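Local atomic coordinates of DUF4783 domain-containing protein (Bacteroides fragilis, PDB entry 4OUQ), a protein that is of unknown function but belongs to the DUF4783 family, whose compact helix-and-sheet domain is related to the NTF2-like folds. Residues Leu78-Asn82 / Gly83-Ile87. Numbering follows the deposited sequence.
Sequences LTTAN and GNFRI
The hydroxyl of Thr-80 is engaged twice: OG1 donates to the carbonyl O of Gly-83 at 2.7 Å, lying in the carbonyl plane on a lone pair, and accepts from the backbone N of Asn-82 at 3.0 Å, which makes an ST turn. With chi1 at 81°, OG1 sits between the backbone N and the carbonyl carbon of its own residue, from where it can serve both partners. The same Gly-83 O also receives a weak, bent bond from Thr-80 N, while Gly-83 N returns to Thr-80 O at 3.0 Å from well above the carbonyl plane, closing a type I turn over Ala-81 and Asn-82. Gly-83 leaves this turn with a positive phi of 95°. Thr-80 also meets Phe-85: OG1 lies in the ring plane at its edge, 3.6 Å from CE1, and CG2 stands 3.8 Å from CD1. Phe-51 stacks edge-to-face with this ring. Farther along, two nearly straight bonds pair Leu-78 with Phe-85, N to O and O to N, both 2.8 Å long, with an N-H...O angle of 169° at Phe-85 O. On the face carrying the buried Leu-78, Phe-85 and Ile-87, Leu-78 CB packs 3.9 Å from Ile-87 CG1. On the face of Thr-79 and Asn-84 these two side chains run side by side, with Thr-79 CG2 3.4 Å from Asn-84 OD1, while Thr-79 OG1 is hydrogen-bonded to Ser-58 OG. The type I turn from Thr-80 to Gly-83 and the antiparallel Leu-78/Phe-85 pair mark a β-hairpin, here joining strands 72-80 and 83-94 within a mixed sheet, consistent with the NTF2-like α+β fold of its family.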
loop_
_atom_site.group_PDB
_atom_site.type_symbol
_atom_site.label_atom_id
_atom_site.label_comp_id
_atom_site.label_asym_id
_atom_site.label_seq_id
_atom_site.Cartn_x
_atom_site.Cartn_y
_atom_site.Cartn_z
ATOM N N LEU A 78 -8.386 -2.808 5.114
ATOM C CA LEU A 78 -9.099 -2.155 4.029
ATOM C C LEU A 78 -10.472 -2.783 3.900
ATOM O O LEU A 78 -10.586 -4.015 3.837
ATOM C CB LEU A 78 -8.329 -2.379 2.738
ATOM C CG LEU A 78 -8.787 -1.636 1.492
ATOM C CD1 LEU A 78 -8.397 -0.158 1.631
ATOM C CD2 LEU A 78 -8.258 -2.261 0.218
ATOM N N THR A 79 -11.513 -1.969 4.004
ATOM C CA THR A 79 -12.891 -2.461 3.847
ATOM C C THR A 79 -13.348 -2.148 2.414
ATOM O O THR A 79 -13.055 -1.099 1.867
ATOM C CB THR A 79 -13.829 -1.865 4.904
ATOM O OG1 THR A 79 -13.967 -0.431 4.740
ATOM C CG2 THR A 79 -13.342 -2.171 6.251
ATOM N N THR A 80 -13.945 -3.147 1.748
ATOM C CA THR A 80 -14.359 -3.008 0.385
ATOM C C THR A 80 -15.764 -3.646 0.143
ATOM O O THR A 80 -16.263 -4.427 0.983
ATOM C CB THR A 80 -13.365 -3.664 -0.608
ATOM O OG1 THR A 80 -13.599 -5.079 -0.658
ATOM C CG2 THR A 80 -11.894 -3.438 -0.212
ATOM N N ALA A 81 -16.287 -3.420 -1.062
ATOM C CA ALA A 81 -17.568 -4.024 -1.487
ATOM C C ALA A 81 -17.494 -5.551 -1.498
ATOM O O ALA A 81 -18.522 -6.202 -1.480
ATOM C CB ALA A 81 -17.926 -3.549 -2.845
ATOM N N ASN A 82 -16.263 -6.078 -1.608
ATOM C CA ASN A 82 -15.979 -7.555 -1.595
ATOM C C ASN A 82 -15.365 -8.056 -0.313
ATOM O O ASN A 82 -14.771 -9.147 -0.276
ATOM C CB ASN A 82 -15.100 -7.935 -2.793
ATOM C CG ASN A 82 -15.760 -7.611 -4.108
ATOM O OD1 ASN A 82 -16.968 -7.704 -4.256
ATOM N ND2 ASN A 82 -14.960 -7.180 -5.060
ATOM N N GLY A 83 -15.539 -7.287 0.772
ATOM C CA GLY A 83 -15.076 -7.670 2.053
ATOM C C GLY A 83 -13.705 -7.087 2.387
ATOM O O GLY A 83 -13.219 -6.154 1.737
ATOM N N ASN A 84 -13.156 -7.546 3.500
ATOM C CA ASN A 84 -11.961 -6.927 4.074
ATOM C C ASN A 84 -10.669 -7.531 3.542
ATOM O O ASN A 84 -10.598 -8.773 3.271
ATOM C CB ASN A 84 -11.942 -7.053 5.602
ATOM C CG ASN A 84 -13.003 -6.209 6.303
ATOM O OD1 ASN A 84 -13.838 -5.525 5.683
ATOM N ND2 ASN A 84 -12.976 -6.265 7.612
ATOM N N PHE A 85 -9.656 -6.681 3.467
ATOM C CA PHE A 85 -8.276 -7.080 3.139
ATOM C C PHE A 85 -7.358 -6.533 4.206
ATOM O O PHE A 85 -7.486 -5.355 4.588
ATOM C CB PHE A 85 -7.858 -6.540 1.766
ATOM C CG PHE A 85 -8.647 -7.099 0.607
ATOM C CD1 PHE A 85 -9.950 -6.627 0.325
ATOM C CD2 PHE A 85 -8.134 -8.102 -0.206
ATOM C CE1 PHE A 85 -10.660 -7.132 -0.726
ATOM C CE2 PHE A 85 -8.834 -8.578 -1.262
ATOM C CZ PHE A 85 -10.117 -8.120 -1.512
ATOM N N ARG A 86 -6.325 -7.308 4.539
ATOM C CA ARG A 86 -5.288 -6.893 5.415
ATOM C C ARG A 86 -4.117 -6.379 4.564
ATOM O O ARG A 86 -3.717 -7.035 3.636
ATOM C CB ARG A 86 -4.887 -8.035 6.242
ATOM C CG ARG A 86 -5.756 -8.198 7.506
ATOM C CD ARG A 86 -5.242 -7.417 8.729
ATOM N NE ARG A 86 -3.907 -7.893 9.090
ATOM C CZ ARG A 86 -2.811 -7.454 8.523
ATOM N NH1 ARG A 86 -2.810 -6.317 7.766
ATOM N NH2 ARG A 86 -1.687 -8.039 8.803
ATOM N N ILE A 87 -3.676 -5.178 4.847
ATOM C CA ILE A 87 -2.636 -4.459 4.071
ATOM C C ILE A 87 -1.428 -4.285 5.001
ATOM O O ILE A 87 -1.575 -3.686 6.123
ATOM C CB ILE A 87 -3.100 -3.005 3.625
ATOM C CG1 ILE A 87 -4.493 -2.983 2.940
ATOM C CG2 ILE A 87 -2.084 -2.374 2.698
ATOM C CD1 ILE A 87 -4.653 -4.014 1.842
#